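Local coordinates for serine acetyltransferase (PDB 6WYE), which probably catalyses the transfer of an acetyl group from acetyl-CoA to L-serine, giving O-acetyl-L-serine, the first of two steps from serine to cysteine, at residues V69-L78 against L127-A138. Numbering follows the deposited sequence.
Sequences VLAYHLSSKL and LLYFKGFHAIQA
The carbonyl oxygen of Leu-128 accepts a hydrogen bond from His-73 NE2 at 2.9 Å, nearly straight at 162°; water 1, which accepts from Lys-77 NZ, is also placed to donate to this oxygen, though it has other acceptors in reach. The histidine bond ties helix 66-78 to the end of helix 124-129 within the all-helical N-terminal domain of serine acetyltransferase. The oxygen lies in the plane of the His-73 imidazole, and Leu-128 CD2 makes a CH-pi contact over one face, 4.1 Å from the ring centroid. With CG anti to the backbone N, His-73 reaches out to the break between helices 124-129 and 131-147. There its edge meets the face of His-134 in an offset edge-to-face pair, with planes at 82°. His-134 NE2 itself donates to Leu-127 O at 2.9 Å, from well above the carbonyl plane; the two imidazoles thus bind the carbonyls of neighbouring residues. Lys-77 CE packs against His-134 CE1, while the Lys-77 ammonium forms a salt bridge with Glu-163 of a second subunit.

The axes of segments 69-78 and 131-138 approach to 10.6 Å and cross at -101°, bridged mainly by leucine branches. Leu-70 CD1 touches Phe-133 CE2, and Leu-70 CD2 meets Gln-137 CB. Farther along, Leu-74 CD1 rests against the Ala-138 backbone, and Leu-78 CD1 reaches Ala-138 CB at 3.9 Å.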
loop_
_atom_site.group_PDB
_atom_site.type_symbol
_atom_site.label_atom_id
_atom_site.label_comp_id
_atom_site.label_asym_id
_atom_site.label_seq_id
_atom_site.Cartn_x
_atom_site.Cartn_y
_atom_site.Cartn_z
ATOM N N VAL A 69 11.235 -12.188 -16.918
ATOM C CA VAL A 69 10.746 -12.699 -15.638
ATOM C C VAL A 69 11.608 -12.173 -14.496
ATOM O O VAL A 69 11.098 -11.642 -13.500
ATOM C CB VAL A 69 10.706 -14.237 -15.662
ATOM C CG1 VAL A 69 10.476 -14.804 -14.261
ATOM C CG2 VAL A 69 9.618 -14.717 -16.633
ATOM N N LEU A 70 12.930 -12.280 -14.638
ATOM C CA LEU A 70 13.823 -11.846 -13.568
ATOM C C LEU A 70 13.664 -10.356 -13.284
ATOM O O LEU A 70 13.498 -9.945 -12.128
ATOM C CB LEU A 70 15.264 -12.168 -13.940
ATOM C CG LEU A 70 16.307 -11.782 -12.881
ATOM C CD1 LEU A 70 16.261 -12.748 -11.687
ATOM C CD2 LEU A 70 17.681 -11.769 -13.515
ATOM N N ALA A 71 13.660 -9.535 -14.334
ATOM C CA ALA A 71 13.479 -8.099 -14.140
ATOM C C ALA A 71 12.175 -7.810 -13.414
ATOM O O ALA A 71 12.125 -6.950 -12.524
ATOM C CB ALA A 71 13.504 -7.374 -15.489
ATOM N N TYR A 72 11.110 -8.527 -13.779
ATOM C CA TYR A 72 9.814 -8.317 -13.143
ATOM C C TYR A 72 9.856 -8.702 -11.667
ATOM O O TYR A 72 9.420 -7.936 -10.803
ATOM C CB TYR A 72 8.744 -9.114 -13.885
ATOM C CG TYR A 72 7.320 -8.765 -13.531
ATOM C CD1 TYR A 72 6.653 -7.743 -14.191
ATOM C CD2 TYR A 72 6.629 -9.480 -12.561
ATOM C CE1 TYR A 72 5.331 -7.430 -13.881
ATOM C CE2 TYR A 72 5.302 -9.184 -12.254
ATOM C CZ TYR A 72 4.665 -8.162 -12.916
ATOM O OH TYR A 72 3.360 -7.860 -12.606
ATOM N N HIS A 73 10.377 -9.870 -11.366
ATOM C CA HIS A 73 10.396 -10.347 -9.963
ATOM C C HIS A 73 11.317 -9.489 -9.101
ATOM O O HIS A 73 10.931 -9.160 -8.018
ATOM C CB HIS A 73 10.786 -11.812 -9.915
ATOM C CG HIS A 73 10.402 -12.527 -8.675
ATOM N ND1 HIS A 73 9.221 -12.335 -8.054
ATOM C CD2 HIS A 73 11.039 -13.471 -7.978
ATOM C CE1 HIS A 73 9.147 -13.129 -7.033
ATOM N NE2 HIS A 73 10.241 -13.815 -6.959
ATOM N N LEU A 74 12.491 -9.165 -9.602
ATOM C CA LEU A 74 13.415 -8.339 -8.825
ATOM C C LEU A 74 12.826 -6.968 -8.530
ATOM O O LEU A 74 12.950 -6.455 -7.409
ATOM C CB LEU A 74 14.744 -8.183 -9.572
ATOM C CG LEU A 74 15.628 -9.422 -9.685
ATOM C CD1 LEU A 74 16.962 -9.058 -10.327
ATOM C CD2 LEU A 74 15.832 -10.049 -8.302
ATOM N N SER A 75 12.177 -6.352 -9.521
ATOM C CA SER A 75 11.590 -5.043 -9.268
ATOM C C SER A 75 10.455 -5.146 -8.260
ATOM O O SER A 75 10.274 -4.236 -7.440
ATOM C CB SER A 75 11.119 -4.406 -10.579
ATOM O OG SER A 75 10.015 -5.117 -11.116
ATOM N N SER A 76 9.709 -6.257 -8.279
ATOM C CA SER A 76 8.766 -6.534 -7.201
ATOM C C SER A 76 9.462 -6.496 -5.838
ATOM O O SER A 76 8.927 -5.938 -4.874
ATOM C CB SER A 76 8.042 -7.869 -7.463
ATOM O OG SER A 76 8.655 -8.961 -6.811
ATOM N N LYS A 77 10.666 -7.059 -5.747
ATOM C CA LYS A 77 11.348 -7.140 -4.457
ATOM C C LYS A 77 11.856 -5.779 -3.995
ATOM O O LYS A 77 11.739 -5.430 -2.814
ATOM C CB LYS A 77 12.542 -8.092 -4.540
ATOM C CG LYS A 77 12.224 -9.496 -4.942
ATOM C CD LYS A 77 11.313 -10.158 -3.953
ATOM C CE LYS A 77 11.152 -11.627 -4.302
ATOM N NZ LYS A 77 10.325 -12.291 -3.272
ATOM N N LEU A 78 12.453 -5.009 -4.900
ATOM C CA LEU A 78 13.201 -3.829 -4.492
ATOM C C LEU A 78 12.437 -2.538 -4.718
ATOM O O LEU A 78 12.877 -1.487 -4.242
ATOM C CB LEU A 78 14.537 -3.781 -5.234
ATOM C CG LEU A 78 15.310 -5.076 -5.008
ATOM C CD1 LEU A 78 16.598 -5.067 -5.802
ATOM C CD2 LEU A 78 15.591 -5.254 -3.510
ATOM N N LEU A 127 14.810 -19.251 -8.751
ATOM C CA LEU A 127 14.376 -18.094 -9.532
ATOM C C LEU A 127 13.355 -17.267 -8.753
ATOM O O LEU A 127 13.443 -16.035 -8.692
ATOM C CB LEU A 127 13.788 -18.543 -10.881
ATOM C CG LEU A 127 13.060 -17.421 -11.636
ATOM C CD1 LEU A 127 14.017 -16.287 -11.982
ATOM C CD2 LEU A 127 12.361 -17.909 -12.892
ATOM N N LEU A 128 12.380 -17.937 -8.147
ATOM C CA LEU A 128 11.301 -17.242 -7.457
ATOM C C LEU A 128 11.519 -17.085 -5.960
ATOM O O LEU A 128 11.025 -16.112 -5.386
ATOM C CB LEU A 128 9.970 -17.978 -7.685
ATOM C CG LEU A 128 9.548 -18.010 -9.151
ATOM C CD1 LEU A 128 8.271 -18.833 -9.377
ATOM C CD2 LEU A 128 9.391 -16.585 -9.669
ATOM N N TYR A 129 12.237 -18.002 -5.299
ATOM C CA TYR A 129 12.159 -18.063 -3.845
ATOM C C TYR A 129 13.488 -18.096 -3.102
ATOM O O TYR A 129 13.464 -18.215 -1.872
ATOM C CB TYR A 129 11.329 -19.285 -3.409
ATOM C CG TYR A 129 9.986 -19.394 -4.136
ATOM C CD1 TYR A 129 9.016 -18.402 -3.997
ATOM C CD2 TYR A 129 9.707 -20.476 -4.958
ATOM C CE1 TYR A 129 7.805 -18.478 -4.638
ATOM C CE2 TYR A 129 8.480 -20.579 -5.620
ATOM C CZ TYR A 129 7.539 -19.583 -5.456
ATOM O OH TYR A 129 6.345 -19.679 -6.122
ATOM N N PHE A 130 14.639 -18.011 -3.782
ATOM C CA PHE A 130 15.935 -18.038 -3.093
ATOM C C PHE A 130 16.524 -16.633 -3.058
ATOM O O PHE A 130 16.965 -16.108 -4.083
ATOM C CB PHE A 130 16.916 -19.016 -3.744
ATOM C CG PHE A 130 16.685 -20.466 -3.375
ATOM C CD1 PHE A 130 15.517 -20.862 -2.744
ATOM C CD2 PHE A 130 17.640 -21.434 -3.683
ATOM C CE1 PHE A 130 15.300 -22.195 -2.416
ATOM C CE2 PHE A 130 17.440 -22.757 -3.359
ATOM C CZ PHE A 130 16.265 -23.151 -2.737
ATOM N N LYS A 131 16.559 -16.049 -1.854
ATOM C CA LYS A 131 17.007 -14.676 -1.646
ATOM C C LYS A 131 18.451 -14.447 -2.104
ATOM O O LYS A 131 18.784 -13.348 -2.557
ATOM C CB LYS A 131 16.862 -14.369 -0.149
ATOM C CG LYS A 131 17.338 -13.068 0.357
ATOM C CD LYS A 131 16.856 -12.874 1.828
ATOM C CE LYS A 131 17.781 -13.547 2.852
ATOM N NZ LYS A 131 17.495 -13.061 4.251
ATOM N N GLY A 132 19.324 -15.455 -1.977
ATOM C CA GLY A 132 20.705 -15.287 -2.420
ATOM C C GLY A 132 20.829 -15.179 -3.932
ATOM O O GLY A 132 21.631 -14.392 -4.448
ATOM N N PHE A 133 20.030 -15.959 -4.660
ATOM C CA PHE A 133 19.946 -15.794 -6.107
ATOM C C PHE A 133 19.412 -14.408 -6.484
ATOM O O PHE A 133 19.945 -13.755 -7.392
ATOM C CB PHE A 133 19.065 -16.900 -6.696
ATOM C CG PHE A 133 18.779 -16.716 -8.149
ATOM C CD1 PHE A 133 19.717 -17.109 -9.100
ATOM C CD2 PHE A 133 17.588 -16.130 -8.571
ATOM C CE1 PHE A 133 19.475 -16.933 -10.446
ATOM C CE2 PHE A 133 17.333 -15.943 -9.922
ATOM C CZ PHE A 133 18.283 -16.344 -10.863
ATOM N N HIS A 134 18.368 -13.931 -5.798
ATOM C CA HIS A 134 17.859 -12.592 -6.089
ATOM C C HIS A 134 18.936 -11.533 -5.860
ATOM O O HIS A 134 19.142 -10.649 -6.700
ATOM C CB HIS A 134 16.628 -12.284 -5.226
ATOM C CG HIS A 134 15.502 -13.248 -5.420
ATOM N ND1 HIS A 134 14.667 -13.631 -4.395
ATOM C CD2 HIS A 134 15.083 -13.921 -6.520
ATOM C CE1 HIS A 134 13.781 -14.503 -4.853
ATOM N NE2 HIS A 134 14.008 -14.691 -6.140
ATOM N N ALA A 135 19.657 -11.624 -4.739
ATOM C CA ALA A 135 20.634 -10.584 -4.414
ATOM C C ALA A 135 21.761 -10.542 -5.437
ATOM O O ALA A 135 22.194 -9.457 -5.847
ATOM C CB ALA A 135 21.206 -10.803 -3.013
ATOM N N ILE A 136 22.246 -11.717 -5.857
ATOM C CA ILE A 136 23.319 -11.776 -6.843
ATOM C C ILE A 136 22.885 -11.100 -8.137
ATOM O O ILE A 136 23.615 -10.284 -8.707
ATOM C CB ILE A 136 23.727 -13.243 -7.108
ATOM C CG1 ILE A 136 24.453 -13.873 -5.915
ATOM C CG2 ILE A 136 24.581 -13.357 -8.379
ATOM C CD1 ILE A 136 25.660 -13.116 -5.472
ATOM N N GLN A 137 21.704 -11.468 -8.643
ATOM C CA GLN A 137 21.256 -10.916 -9.916
ATOM C C GLN A 137 20.927 -9.437 -9.789
ATOM O O GLN A 137 21.204 -8.663 -10.710
ATOM C CB GLN A 137 20.054 -11.690 -10.462
ATOM C CG GLN A 137 20.203 -13.228 -10.534
ATOM C CD GLN A 137 21.627 -13.709 -10.773
ATOM O OE1 GLN A 137 22.367 -13.140 -11.580
ATOM N NE2 GLN A 137 22.011 -14.778 -10.075
ATOM N N ALA A 138 20.316 -9.022 -8.670
ATOM C CA ALA A 138 20.136 -7.591 -8.452
ATOM C C ALA A 138 21.478 -6.876 -8.489
ATOM O O ALA A 138 21.583 -5.770 -9.029
ATOM C CB ALA A 138 19.431 -7.318 -7.121
HETATM O O HOH W 1 8.917 -14.582 -4.119
#